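Local coordinates for glycosyl hydrolases family 31 family protein (Aspergillus niger, PDB 6DRU) that hydrolyses xyloglucan oligosaccharides, releasing alpha-xylose from the non-reducing terminal glucose, as an alpha-xylosidase of glycosyl hydrolase family 31, at residues S174-P179 / S481-G486; G240-P245 / W510-V515; E264-A269 / S309-N314; N383-G388 / E449-A454. All blocks are in the same frame, centred on the assembly; numbering follows the deposited sequence.

From the N terminus, the chain first passes 174-179, on a strand of the beta-rich N-terminal part, and then 240-245, on the way into the TIM barrel. Interaction 1 closes its loop at 481-486 and interaction 2 at 510-515, so the two loops cross. They also meet physically, because strands 481-484 and 513-514 are parallel neighbours in the barrel sheet. Interactions 3 and 4 follow one another in series, both nested inside the two larger loops, and each joins helices around the barrel. S309 of interaction 3 reaches the backbone of K387 in interaction 4, while P243 of interaction 2 packs on R452 of interaction 4.

Interaction 1. Residues S174-P179 / S481-G486; sequences SYIPTP and SMIWSG
I176 lays the end of its side chain over the branch methyl of I483, with CD1 of I176 3.7 Å from CG2 of I483. The two side chains lie at a slant to each other and meet through one methyl each. In I176, CG1 lies opposite the carbonyl carbon (chi1 -44°) and the side chain is extended beyond it, which carries CD1 across to the barrel strand. In I483, CG2 is the branch that lies anti to the backbone N, and it is the one that receives CD1. Two residues before I176, S174 lies against the chain just beyond strand 481-484: its CB is 3.2 Å from the carbonyl O of S485, and its CA makes a CH···O contact of 3.5 Å to the same oxygen. The backbones come close here, with the CA atoms of S174 and G486 4.5 Å apart; G486, with positive phi, has no side chain on the face turned to S174, where a beta carbon would crowd S174 N. The hydroxyls look elsewhere for partners, OG of S174 bonding to Q156 and OG of S485 to Q498. K119 of a second subunit packs on S174. W484 turns to the other side of its strand, where it touches the bound xylose and makes a cation-pi contact with R555. The proton donor D487 directly follows this segment. A strand of the N-terminal beta domain thus packs beside the C-terminal end of a TIM-barrel strand, the end where barrel glycosidases such as family 31 enzymes carry their active site.

Interaction 2. Residues G240-P245 / W510-V515; sequences GRAPAP and WGWWTV
W512 makes the whole contact, its indole set against P243, P245 and A242. Along the segment, W510 comes first and faces away from 240-245, its indole packed on I176 and T178 of strand 176-183. G511 supplies the carbonyl O that receives a weak bond from W513 N, closing an inverse gamma turn centred on W512. With CG opposite the carbonyl carbon and beside the backbone N (chi1 -59°), the W512 ring projects toward the loop of prolines and alanines and presents its six-membered half. The carbonyl O of P243 lies at the ring edge, near its plane, 3.3 Å from CZ2 of W512. P245 comes in at a slant, CB 3.6 Å from CH2 of W512, and its CD and CG also lie near CZ2. The ring of P243 adds a looser touch, CG 4.2 Å from CH2 of W512. At the five-membered half, the methyl CB of A242 is 4.2 Å from NE1 of W512. F603 meets the same indole edge-to-face, and F553 meets it with the planes strongly inclined. The chain then straightens into strand 513-514. W512 O probably accepts a bond from I483 N, and T514 N probably gives one to I483 O, while T514 OG1 bonds to F553 O. V515 then packs on helix 535-548. A single tryptophan side chain, just ahead of a short parallel strand, thus fastens the entry segment of the chain, before strand 252-254, to the N-terminal side of strand 513-514 in the TIM barrel.

Interaction 3. Residues E264-A269 / S309-N314; sequences EVELLA and SARVKN. With NAG (2-acetamido-2-deoxy-beta-D-glucopyranose), chain O; NAG (2-acetamido-2-deoxy-beta-D-glucopyranose), chain C.
V312 touches two apolar partners of the neighbouring helix with one methyl, CG2. CG2 of V312 lies 4.0 Å from CG1 of V265, and CB of A269 is also 4.0 Å from that CG2 of V312. The small A269 side chain points toward the opposite helix and touches the backbone CA of V312 as well. The helix segments run almost parallel, 11° apart in direction, with axes 9.1 Å apart at their closest. They belong to helices 262-274 and 305-316, which are successive in the outer layer of the TIM barrel, and M320 of strand 319-328 packs on both V265 and V312. Among the polar side chains, E266 and R311 cross at about a right angle without pairing: OE2 of E266 lies 4.2 Å from CB of R311 and bonds to Q262. The R311 chain bends at chi2 and leads its guanidinium away, where NH1 of R311 gives a weak bond of 3.0 Å to OD1 of N314, whose amide carbon lies at the guanidinium edge. One sugar is covalently attached and another lies alongside. ND2 of N314 is bonded to C1 of an N-acetylglucosamine, with T316 completing the N-x-T sequon. A second N-acetylglucosamine rests beside E264, its O5 3.5 Å from CB of E264.

Interaction 4. Residues N383-G388 / E449-A454; sequences NYYDKG and EGFRNA. With NAG (2-acetamido-2-deoxy-beta-D-glucopyranose), chain M.
Y385 buries the most surface: the hydroxyl-bearing end of its ring meets A454 through CE1, CZ and OH and F451 through CE2, both obliquely. The methyl CB of A454 is 3.8 Å from both CE1 and OH of Y385. The other ortho-to-hydroxyl carbon, CE2 of Y385, lies 4.0 Å from CD1 of F451, and the two rings meet at a slant rather than in a regular stack. CG of Y385 sits anti to the backbone N (chi1 -165°), which swings the ring out from the end of helix 370-385 toward helix 439-455. A454 answers with a CB pointed at Y385. F451, one turn earlier on the same helix, starts at the flank, and its ring swings toward Y385 so that CD1 and CE1 both touch it. H465 meets the Y385 ring edge-to-face, and F392 of strand 391-394 packs on both Y385 and F451, so the aromatic cluster lies on the barrel sheet. A pi-type turn spans 383-385, and K387 N bonds to Y384 O as the chain leaves the helix. N453, next to A454, carries an N-acetylglucosamine on ND2, in an N-x-T sequon completed by T455. The contact joins the end of helix 370-385 to helix 439-455 in the outer layer of the TIM barrel, over strand 391-394, which lies between them in the chain.

Interaction 1. Residues S174-P179 / S481-G486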
# COMPACT_ATOMS: atom_id res chain seq x y z
N SER A 174 -26.71 -8.25 -12.54
CA SER A 174 -27.84 -7.31 -12.66
C SER A 174 -27.46 -5.88 -12.29
O SER A 174 -28.36 -5.03 -12.20
CB SER A 174 -29.04 -7.74 -11.81
OG SER A 174 -28.87 -7.35 -10.46
N TYR A 175 -26.18 -5.59 -12.08
CA TYR A 175 -25.74 -4.28 -11.59
C TYR A 175 -24.61 -3.80 -12.49
O TYR A 175 -23.47 -4.26 -12.37
CB TYR A 175 -25.29 -4.39 -10.13
CG TYR A 175 -24.94 -3.09 -9.45
CD1 TYR A 175 -25.93 -2.23 -9.00
CD2 TYR A 175 -23.62 -2.73 -9.24
CE1 TYR A 175 -25.62 -1.04 -8.36
CE2 TYR A 175 -23.29 -1.54 -8.61
CZ TYR A 175 -24.29 -0.70 -8.17
OH TYR A 175 -23.97 0.48 -7.54
N ILE A 176 -24.92 -2.86 -13.38
CA ILE A 176 -23.93 -2.33 -14.32
C ILE A 176 -23.76 -0.83 -14.08
O ILE A 176 -24.32 -0.02 -14.83
CB ILE A 176 -24.33 -2.60 -15.78
CG1 ILE A 176 -24.85 -4.03 -15.94
CG2 ILE A 176 -23.15 -2.36 -16.71
CD1 ILE A 176 -25.59 -4.26 -17.23
N PRO A 177 -23.00 -0.42 -13.06
CA PRO A 177 -22.83 1.01 -12.81
C PRO A 177 -22.02 1.67 -13.91
O PRO A 177 -20.91 1.24 -14.23
CB PRO A 177 -22.09 1.05 -11.46
CG PRO A 177 -21.37 -0.26 -11.40
CD PRO A 177 -22.26 -1.25 -12.10
N THR A 178 -22.59 2.72 -14.51
CA THR A 178 -21.95 3.43 -15.60
C THR A 178 -22.09 4.93 -15.37
O THR A 178 -23.21 5.45 -15.35
CB THR A 178 -22.55 3.03 -16.94
OG1 THR A 178 -22.43 1.61 -17.12
CG2 THR A 178 -21.84 3.74 -18.08
N PRO A 179 -20.99 5.67 -15.21
CA PRO A 179 -21.08 7.10 -14.86
C PRO A 179 -21.43 7.98 -16.06
O PRO A 179 -20.65 8.82 -16.51
CB PRO A 179 -19.68 7.38 -14.31
CG PRO A 179 -18.79 6.47 -15.08
CD PRO A 179 -19.59 5.21 -15.33
N SER A 481 -24.89 -5.66 -29.82
CA SER A 481 -24.99 -6.34 -28.54
C SER A 481 -26.16 -5.77 -27.75
O SER A 481 -26.35 -4.55 -27.71
CB SER A 481 -23.69 -6.19 -27.73
OG SER A 481 -23.75 -6.93 -26.52
N MET A 482 -26.94 -6.65 -27.14
CA MET A 482 -28.08 -6.27 -26.32
C MET A 482 -27.84 -6.65 -24.87
O MET A 482 -27.25 -7.70 -24.59
CB MET A 482 -29.37 -6.92 -26.83
CG MET A 482 -29.39 -8.44 -26.76
SD MET A 482 -30.92 -9.16 -27.36
CE MET A 482 -30.60 -9.24 -29.12
N ILE A 483 -28.28 -5.80 -23.96
CA ILE A 483 -28.10 -6.00 -22.53
C ILE A 483 -29.40 -6.54 -21.95
O ILE A 483 -30.49 -6.12 -22.36
CB ILE A 483 -27.71 -4.68 -21.83
CG1 ILE A 483 -26.46 -4.08 -22.48
CG2 ILE A 483 -27.47 -4.90 -20.35
CD1 ILE A 483 -25.22 -4.91 -22.33
N TRP A 484 -29.30 -7.48 -21.01
CA TRP A 484 -30.47 -7.98 -20.30
C TRP A 484 -30.22 -7.88 -18.80
O TRP A 484 -29.08 -7.89 -18.34
CB TRP A 484 -30.84 -9.41 -20.73
CG TRP A 484 -30.35 -10.53 -19.86
CD1 TRP A 484 -31.05 -11.14 -18.85
CD2 TRP A 484 -29.09 -11.21 -19.94
NE1 TRP A 484 -30.29 -12.13 -18.29
CE2 TRP A 484 -29.09 -12.20 -18.93
CE3 TRP A 484 -27.96 -11.06 -20.75
CZ2 TRP A 484 -28.00 -13.04 -18.72
CZ3 TRP A 484 -26.88 -11.90 -20.54
CH2 TRP A 484 -26.91 -12.88 -19.53
N SER A 485 -31.31 -7.77 -18.05
CA SER A 485 -31.25 -7.34 -16.65
C SER A 485 -30.70 -8.40 -15.70
O SER A 485 -30.67 -8.14 -14.49
CB SER A 485 -32.65 -6.92 -16.19
OG SER A 485 -33.57 -7.98 -16.33
N GLY A 486 -30.28 -9.56 -16.19
CA GLY A 486 -29.63 -10.53 -15.32
C GLY A 486 -30.61 -11.40 -14.55
O GLY A 486 -31.79 -11.53 -14.88

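Interaction 2. Residues G240-P245 / W510-V515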
# COMPACT_ATOMS: atom_id res chain seq x y z
N GLY A 240 -20.92 6.76 -28.81
CA GLY A 240 -21.25 5.76 -29.81
C GLY A 240 -22.68 5.77 -30.29
O GLY A 240 -23.62 5.86 -29.50
N ARG A 241 -22.85 5.69 -31.61
CA ARG A 241 -24.16 5.57 -32.24
C ARG A 241 -24.43 4.10 -32.55
O ARG A 241 -23.62 3.45 -33.22
CB ARG A 241 -24.23 6.41 -33.52
CG ARG A 241 -24.29 7.91 -33.28
CD ARG A 241 -25.70 8.36 -32.93
NE ARG A 241 -25.75 9.76 -32.53
CZ ARG A 241 -25.60 10.78 -33.36
NH1 ARG A 241 -25.39 10.56 -34.66
NH2 ARG A 241 -25.65 12.03 -32.91
N ALA A 242 -25.56 3.60 -32.07
CA ALA A 242 -25.85 2.18 -32.21
C ALA A 242 -26.02 1.81 -33.69
O ALA A 242 -26.43 2.64 -34.51
CB ALA A 242 -27.12 1.82 -31.45
N PRO A 243 -25.71 0.58 -34.05
CA PRO A 243 -25.93 0.11 -35.42
C PRO A 243 -27.39 -0.28 -35.62
O PRO A 243 -28.21 -0.26 -34.70
CB PRO A 243 -25.01 -1.10 -35.52
CG PRO A 243 -24.94 -1.62 -34.12
CD PRO A 243 -25.00 -0.42 -33.23
N ALA A 244 -27.72 -0.65 -36.86
CA ALA A 244 -29.08 -1.13 -37.01
C ALA A 244 -29.14 -2.64 -36.78
O ALA A 244 -28.29 -3.37 -37.29
CB ALA A 244 -29.62 -0.80 -38.40
N PRO A 245 -30.13 -3.12 -36.02
CA PRO A 245 -30.16 -4.54 -35.69
C PRO A 245 -30.59 -5.37 -36.89
O PRO A 245 -31.28 -4.86 -37.79
CB PRO A 245 -31.20 -4.61 -34.56
CG PRO A 245 -32.13 -3.49 -34.87
CD PRO A 245 -31.26 -2.38 -35.43
N TRP A 510 -28.13 3.26 -23.61
CA TRP A 510 -28.31 1.88 -24.05
C TRP A 510 -29.75 1.69 -24.52
O TRP A 510 -30.69 1.87 -23.73
CB TRP A 510 -27.99 0.90 -22.93
CG TRP A 510 -26.64 1.10 -22.31
CD1 TRP A 510 -25.57 1.77 -22.85
CD2 TRP A 510 -26.21 0.64 -21.03
NE1 TRP A 510 -24.51 1.75 -21.98
CE2 TRP A 510 -24.87 1.06 -20.85
CE3 TRP A 510 -26.82 -0.09 -20.00
CZ2 TRP A 510 -24.14 0.77 -19.70
CZ3 TRP A 510 -26.10 -0.37 -18.86
CH2 TRP A 510 -24.77 0.06 -18.72
N GLY A 511 -29.92 1.32 -25.78
CA GLY A 511 -31.24 1.10 -26.33
C GLY A 511 -31.61 -0.36 -26.43
O GLY A 511 -32.77 -0.74 -26.22
N TRP A 512 -30.62 -1.21 -26.75
CA TRP A 512 -30.85 -2.64 -26.91
C TRP A 512 -30.89 -3.28 -25.52
O TRP A 512 -29.91 -3.83 -25.01
CB TRP A 512 -29.77 -3.27 -27.78
CG TRP A 512 -29.65 -2.69 -29.17
CD1 TRP A 512 -30.08 -1.47 -29.60
CD2 TRP A 512 -29.07 -3.34 -30.31
NE1 TRP A 512 -29.80 -1.31 -30.93
CE2 TRP A 512 -29.18 -2.44 -31.40
CE3 TRP A 512 -28.47 -4.58 -30.53
CZ2 TRP A 512 -28.71 -2.75 -32.67
CZ3 TRP A 512 -28.00 -4.88 -31.79
CH2 TRP A 512 -28.12 -3.97 -32.85
N TRP A 513 -32.07 -3.22 -24.90
CA TRP A 513 -32.27 -3.70 -23.54
C TRP A 513 -33.47 -4.63 -23.50
O TRP A 513 -34.43 -4.46 -24.26
CB TRP A 513 -32.47 -2.53 -22.56
CG TRP A 513 -32.64 -2.95 -21.14
CD1 TRP A 513 -31.65 -3.16 -20.22
CD2 TRP A 513 -33.88 -3.19 -20.46
NE1 TRP A 513 -32.20 -3.53 -19.01
CE2 TRP A 513 -33.56 -3.55 -19.14
CE3 TRP A 513 -35.22 -3.15 -20.85
CZ2 TRP A 513 -34.54 -3.86 -18.20
CZ3 TRP A 513 -36.19 -3.45 -19.92
CH2 TRP A 513 -35.85 -3.80 -18.61
N THR A 514 -33.42 -5.62 -22.61
CA THR A 514 -34.47 -6.62 -22.50
C THR A 514 -34.39 -7.29 -21.13
O THR A 514 -33.54 -6.96 -20.31
CB THR A 514 -34.36 -7.63 -23.65
OG1 THR A 514 -35.18 -8.78 -23.36
CG2 THR A 514 -32.91 -8.04 -23.86
N VAL A 515 -35.30 -8.23 -20.90
CA VAL A 515 -35.40 -8.95 -19.63
C VAL A 515 -35.60 -10.44 -19.92
O VAL A 515 -35.69 -10.86 -21.08
CB VAL A 515 -36.57 -8.44 -18.76
CG1 VAL A 515 -36.24 -7.11 -18.14
CG2 VAL A 515 -37.85 -8.37 -19.56

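Interaction 3. Residues E264-A269 / S309-N314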
# COMPACT_ATOMS: atom_id res chain seq x y z
N GLU A 264 -33.01 -32.58 -28.37
CA GLU A 264 -34.01 -31.73 -27.72
C GLU A 264 -34.20 -30.43 -28.48
O GLU A 264 -35.33 -29.92 -28.60
CB GLU A 264 -33.62 -31.46 -26.27
CG GLU A 264 -34.57 -30.53 -25.54
CD GLU A 264 -34.22 -30.37 -24.07
OE1 GLU A 264 -33.43 -31.18 -23.55
OE2 GLU A 264 -34.75 -29.43 -23.44
N VAL A 265 -33.11 -29.87 -29.02
CA VAL A 265 -33.22 -28.64 -29.81
C VAL A 265 -33.93 -28.91 -31.13
O VAL A 265 -34.72 -28.09 -31.60
CB VAL A 265 -31.82 -28.03 -30.02
CG1 VAL A 265 -31.89 -26.86 -30.99
CG2 VAL A 265 -31.24 -27.58 -28.69
N GLU A 266 -33.66 -30.07 -31.74
CA GLU A 266 -34.31 -30.38 -33.01
C GLU A 266 -35.80 -30.65 -32.83
O GLU A 266 -36.60 -30.29 -33.69
CB GLU A 266 -33.62 -31.57 -33.67
CG GLU A 266 -32.25 -31.24 -34.26
CD GLU A 266 -31.53 -32.46 -34.79
OE1 GLU A 266 -31.78 -33.57 -34.28
OE2 GLU A 266 -30.71 -32.30 -35.72
N LEU A 267 -36.19 -31.27 -31.71
CA LEU A 267 -37.62 -31.47 -31.46
C LEU A 267 -38.31 -30.16 -31.12
O LEU A 267 -39.51 -30.01 -31.37
CB LEU A 267 -37.83 -32.49 -30.34
CG LEU A 267 -37.27 -33.90 -30.56
CD1 LEU A 267 -37.53 -34.78 -29.35
CD2 LEU A 267 -37.85 -34.51 -31.83
N LEU A 268 -37.58 -29.20 -30.54
CA LEU A 268 -38.16 -27.89 -30.27
C LEU A 268 -38.52 -27.17 -31.56
O LEU A 268 -39.61 -26.59 -31.68
CB LEU A 268 -37.19 -27.06 -29.43
CG LEU A 268 -37.59 -25.64 -29.06
CD1 LEU A 268 -38.82 -25.64 -28.17
CD2 LEU A 268 -36.42 -24.97 -28.36
N ALA A 269 -37.62 -27.20 -32.54
CA ALA A 269 -37.92 -26.60 -33.84
C ALA A 269 -39.05 -27.35 -34.54
O ALA A 269 -39.87 -26.73 -35.24
CB ALA A 269 -36.66 -26.58 -34.71
N SER A 309 -28.17 -26.86 -36.62
CA SER A 309 -28.51 -25.49 -37.00
C SER A 309 -29.24 -25.46 -38.34
O SER A 309 -30.16 -24.67 -38.53
CB SER A 309 -27.25 -24.63 -37.05
OG SER A 309 -26.44 -24.99 -38.16
N ALA A 310 -28.83 -26.33 -39.27
CA ALA A 310 -29.49 -26.37 -40.57
C ALA A 310 -30.91 -26.92 -40.45
O ALA A 310 -31.82 -26.44 -41.13
CB ALA A 310 -28.67 -27.20 -41.56
N ARG A 311 -31.10 -27.92 -39.59
CA ARG A 311 -32.44 -28.46 -39.39
C ARG A 311 -33.34 -27.44 -38.71
O ARG A 311 -34.53 -27.34 -39.03
CB ARG A 311 -32.37 -29.75 -38.57
CG ARG A 311 -33.65 -30.58 -38.61
CD ARG A 311 -33.80 -31.30 -39.95
NE ARG A 311 -35.11 -31.93 -40.08
CZ ARG A 311 -36.04 -31.56 -40.96
NH1 ARG A 311 -35.80 -30.55 -41.79
NH2 ARG A 311 -37.20 -32.18 -41.01
N VAL A 312 -32.80 -26.68 -37.75
CA VAL A 312 -33.59 -25.64 -37.09
C VAL A 312 -34.02 -24.58 -38.09
O VAL A 312 -35.16 -24.10 -38.07
CB VAL A 312 -32.81 -25.04 -35.91
CG1 VAL A 312 -33.47 -23.76 -35.42
CG2 VAL A 312 -32.70 -26.04 -34.78
N LYS A 313 -33.11 -24.19 -39.00
CA LYS A 313 -33.47 -23.17 -39.99
C LYS A 313 -34.41 -23.73 -41.04
O LYS A 313 -35.19 -22.99 -41.64
CB LYS A 313 -32.21 -22.60 -40.63
CG LYS A 313 -32.48 -21.52 -41.67
CD LYS A 313 -31.22 -20.76 -42.05
CE LYS A 313 -30.83 -21.01 -43.50
NZ LYS A 313 -29.70 -20.14 -43.93
N ASN A 314 -34.38 -25.05 -41.27
CA ASN A 314 -35.26 -25.65 -42.26
C ASN A 314 -36.70 -25.75 -41.77
O ASN A 314 -37.64 -25.63 -42.57
CB ASN A 314 -34.75 -27.04 -42.65
CG ASN A 314 -35.52 -27.64 -43.81
OD1 ASN A 314 -36.54 -28.31 -43.61
ND2 ASN A 314 -35.04 -27.41 -45.03
C1 NAG O . -36.03 -27.90 -45.99
C2 NAG O . -37.07 -27.43 -46.99
C3 NAG O . -38.18 -28.46 -47.15
C4 NAG O . -37.60 -29.85 -47.39
C5 NAG O . -36.52 -30.18 -46.36
C6 NAG O . -35.89 -31.53 -46.64
C7 NAG O . -37.03 -25.00 -46.85
C8 NAG O . -37.69 -23.78 -46.28
N2 NAG O . -37.63 -26.16 -46.57
O3 NAG O . -39.01 -28.10 -48.26
O4 NAG O . -38.65 -30.82 -47.31
O5 NAG O . -35.52 -29.17 -46.39
O6 NAG O . -35.09 -31.93 -45.52
O7 NAG O . -36.02 -24.95 -47.52
C1 NAG C . -31.94 -35.52 -25.28
C2 NAG C . -31.95 -36.66 -24.27
C3 NAG C . -33.20 -37.45 -24.32
C4 NAG C . -34.40 -36.54 -24.24
C5 NAG C . -34.31 -35.48 -25.31
C6 NAG C . -35.47 -34.53 -25.21
C7 NAG C . -29.71 -37.43 -23.65
C8 NAG C . -29.74 -36.46 -22.50
N2 NAG C . -30.83 -37.50 -24.51
O3 NAG C . -33.20 -38.39 -23.27
O4 NAG C . -35.57 -37.29 -24.40
O5 NAG C . -33.11 -34.76 -25.14
O6 NAG C . -35.53 -34.00 -23.90
O7 NAG C . -28.74 -38.14 -23.83

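Interaction 4. Residues N383-G388 / E449-A454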
# COMPACT_ATOMS: atom_id res chain seq x y z
N ASN A 383 -16.10 -23.56 -33.91
CA ASN A 383 -17.06 -24.50 -33.36
C ASN A 383 -18.50 -24.02 -33.40
O ASN A 383 -19.41 -24.82 -33.16
CB ASN A 383 -16.68 -24.84 -31.91
CG ASN A 383 -15.27 -25.38 -31.80
OD1 ASN A 383 -14.45 -24.85 -31.05
ND2 ASN A 383 -14.99 -26.43 -32.55
N TYR A 384 -18.74 -22.74 -33.69
CA TYR A 384 -20.10 -22.22 -33.69
C TYR A 384 -20.42 -21.49 -34.99
O TYR A 384 -21.31 -21.91 -35.74
CB TYR A 384 -20.33 -21.29 -32.50
CG TYR A 384 -20.27 -21.96 -31.15
CD1 TYR A 384 -21.38 -22.59 -30.61
CD2 TYR A 384 -19.09 -21.96 -30.41
CE1 TYR A 384 -21.33 -23.21 -29.37
CE2 TYR A 384 -19.03 -22.57 -29.17
CZ TYR A 384 -20.15 -23.19 -28.66
OH TYR A 384 -20.10 -23.80 -27.42
N TYR A 385 -19.70 -20.39 -35.26
CA TYR A 385 -20.04 -19.51 -36.37
C TYR A 385 -20.00 -20.26 -37.70
O TYR A 385 -20.91 -20.13 -38.53
CB TYR A 385 -19.10 -18.31 -36.40
CG TYR A 385 -19.58 -17.17 -37.27
CD1 TYR A 385 -19.27 -17.12 -38.63
CD2 TYR A 385 -20.33 -16.13 -36.74
CE1 TYR A 385 -19.71 -16.08 -39.42
CE2 TYR A 385 -20.77 -15.08 -37.53
CZ TYR A 385 -20.45 -15.06 -38.87
OH TYR A 385 -20.88 -14.02 -39.66
N ASP A 386 -18.95 -21.05 -37.93
CA ASP A 386 -18.84 -21.84 -39.15
C ASP A 386 -19.70 -23.09 -39.12
O ASP A 386 -19.57 -23.94 -40.01
CB ASP A 386 -17.38 -22.23 -39.39
CG ASP A 386 -16.52 -21.06 -39.82
OD1 ASP A 386 -17.06 -19.95 -39.99
OD2 ASP A 386 -15.30 -21.26 -39.99
N LYS A 387 -20.59 -23.22 -38.14
CA LYS A 387 -21.45 -24.39 -38.02
C LYS A 387 -22.92 -24.00 -37.81
O LYS A 387 -23.70 -24.82 -37.32
CB LYS A 387 -20.96 -25.30 -36.90
CG LYS A 387 -19.58 -25.90 -37.15
CD LYS A 387 -19.19 -26.88 -36.06
CE LYS A 387 -17.85 -27.54 -36.31
NZ LYS A 387 -17.50 -28.46 -35.19
N GLY A 388 -23.29 -22.77 -38.15
CA GLY A 388 -24.67 -22.34 -38.15
C GLY A 388 -25.11 -21.58 -36.91
O GLY A 388 -26.22 -21.02 -36.91
N GLU A 449 -15.60 -7.46 -32.97
CA GLU A 449 -14.49 -7.59 -33.90
C GLU A 449 -14.62 -8.85 -34.74
O GLU A 449 -14.32 -8.84 -35.94
CB GLU A 449 -13.16 -7.58 -33.14
CG GLU A 449 -12.82 -6.25 -32.48
CD GLU A 449 -11.64 -6.35 -31.53
OE1 GLU A 449 -11.35 -7.47 -31.05
OE2 GLU A 449 -11.01 -5.31 -31.26
N GLY A 450 -15.08 -9.95 -34.13
CA GLY A 450 -15.26 -11.18 -34.88
C GLY A 450 -16.40 -11.10 -35.88
O GLY A 450 -16.27 -11.55 -37.02
N PHE A 451 -17.54 -10.54 -35.46
CA PHE A 451 -18.65 -10.32 -36.37
C PHE A 451 -18.23 -9.48 -37.57
O PHE A 451 -18.41 -9.88 -38.72
CB PHE A 451 -19.81 -9.65 -35.64
CG PHE A 451 -20.65 -10.59 -34.82
CD1 PHE A 451 -20.57 -11.96 -35.01
CD2 PHE A 451 -21.52 -10.10 -33.86
CE1 PHE A 451 -21.35 -12.83 -34.26
CE2 PHE A 451 -22.30 -10.96 -33.10
CZ PHE A 451 -22.21 -12.32 -33.31
N ARG A 452 -17.65 -8.31 -37.30
CA ARG A 452 -17.29 -7.40 -38.38
C ARG A 452 -16.19 -7.97 -39.27
O ARG A 452 -16.10 -7.62 -40.45
CB ARG A 452 -16.86 -6.05 -37.80
CG ARG A 452 -17.95 -5.35 -37.01
CD ARG A 452 -19.15 -5.04 -37.88
NE ARG A 452 -20.18 -4.30 -37.16
CZ ARG A 452 -21.33 -3.91 -37.70
NH1 ARG A 452 -21.60 -4.19 -38.97
NH2 ARG A 452 -22.21 -3.24 -36.97
N ASN A 453 -15.35 -8.85 -38.72
CA ASN A 453 -14.28 -9.45 -39.52
C ASN A 453 -14.82 -10.49 -40.49
O ASN A 453 -14.38 -10.57 -41.64
CB ASN A 453 -13.22 -10.07 -38.61
CG ASN A 453 -12.03 -10.62 -39.38
OD1 ASN A 453 -11.80 -11.83 -39.40
ND2 ASN A 453 -11.26 -9.74 -40.00
N ALA A 454 -15.79 -11.30 -40.04
CA ALA A 454 -16.34 -12.34 -40.90
C ALA A 454 -17.15 -11.75 -42.05
O ALA A 454 -17.10 -12.26 -43.17
CB ALA A 454 -17.19 -13.30 -40.08
C1 NAG M . -10.10 -10.33 -40.70
C2 NAG M . -9.47 -9.71 -41.94
C3 NAG M . -8.66 -10.67 -42.73
C4 NAG M . -7.75 -11.50 -41.85
C5 NAG M . -8.55 -12.10 -40.72
C6 NAG M . -7.63 -12.90 -39.82
C7 NAG M . -11.52 -9.76 -43.41
C8 NAG M . -12.50 -8.96 -44.23
N2 NAG M . -10.46 -9.08 -42.75
O3 NAG M . -7.92 -9.97 -43.70
O4 NAG M . -7.16 -12.53 -42.61
O5 NAG M . -9.14 -11.06 -39.98
O6 NAG M . -8.36 -13.40 -38.72
O7 NAG M . -11.66 -10.97 -43.33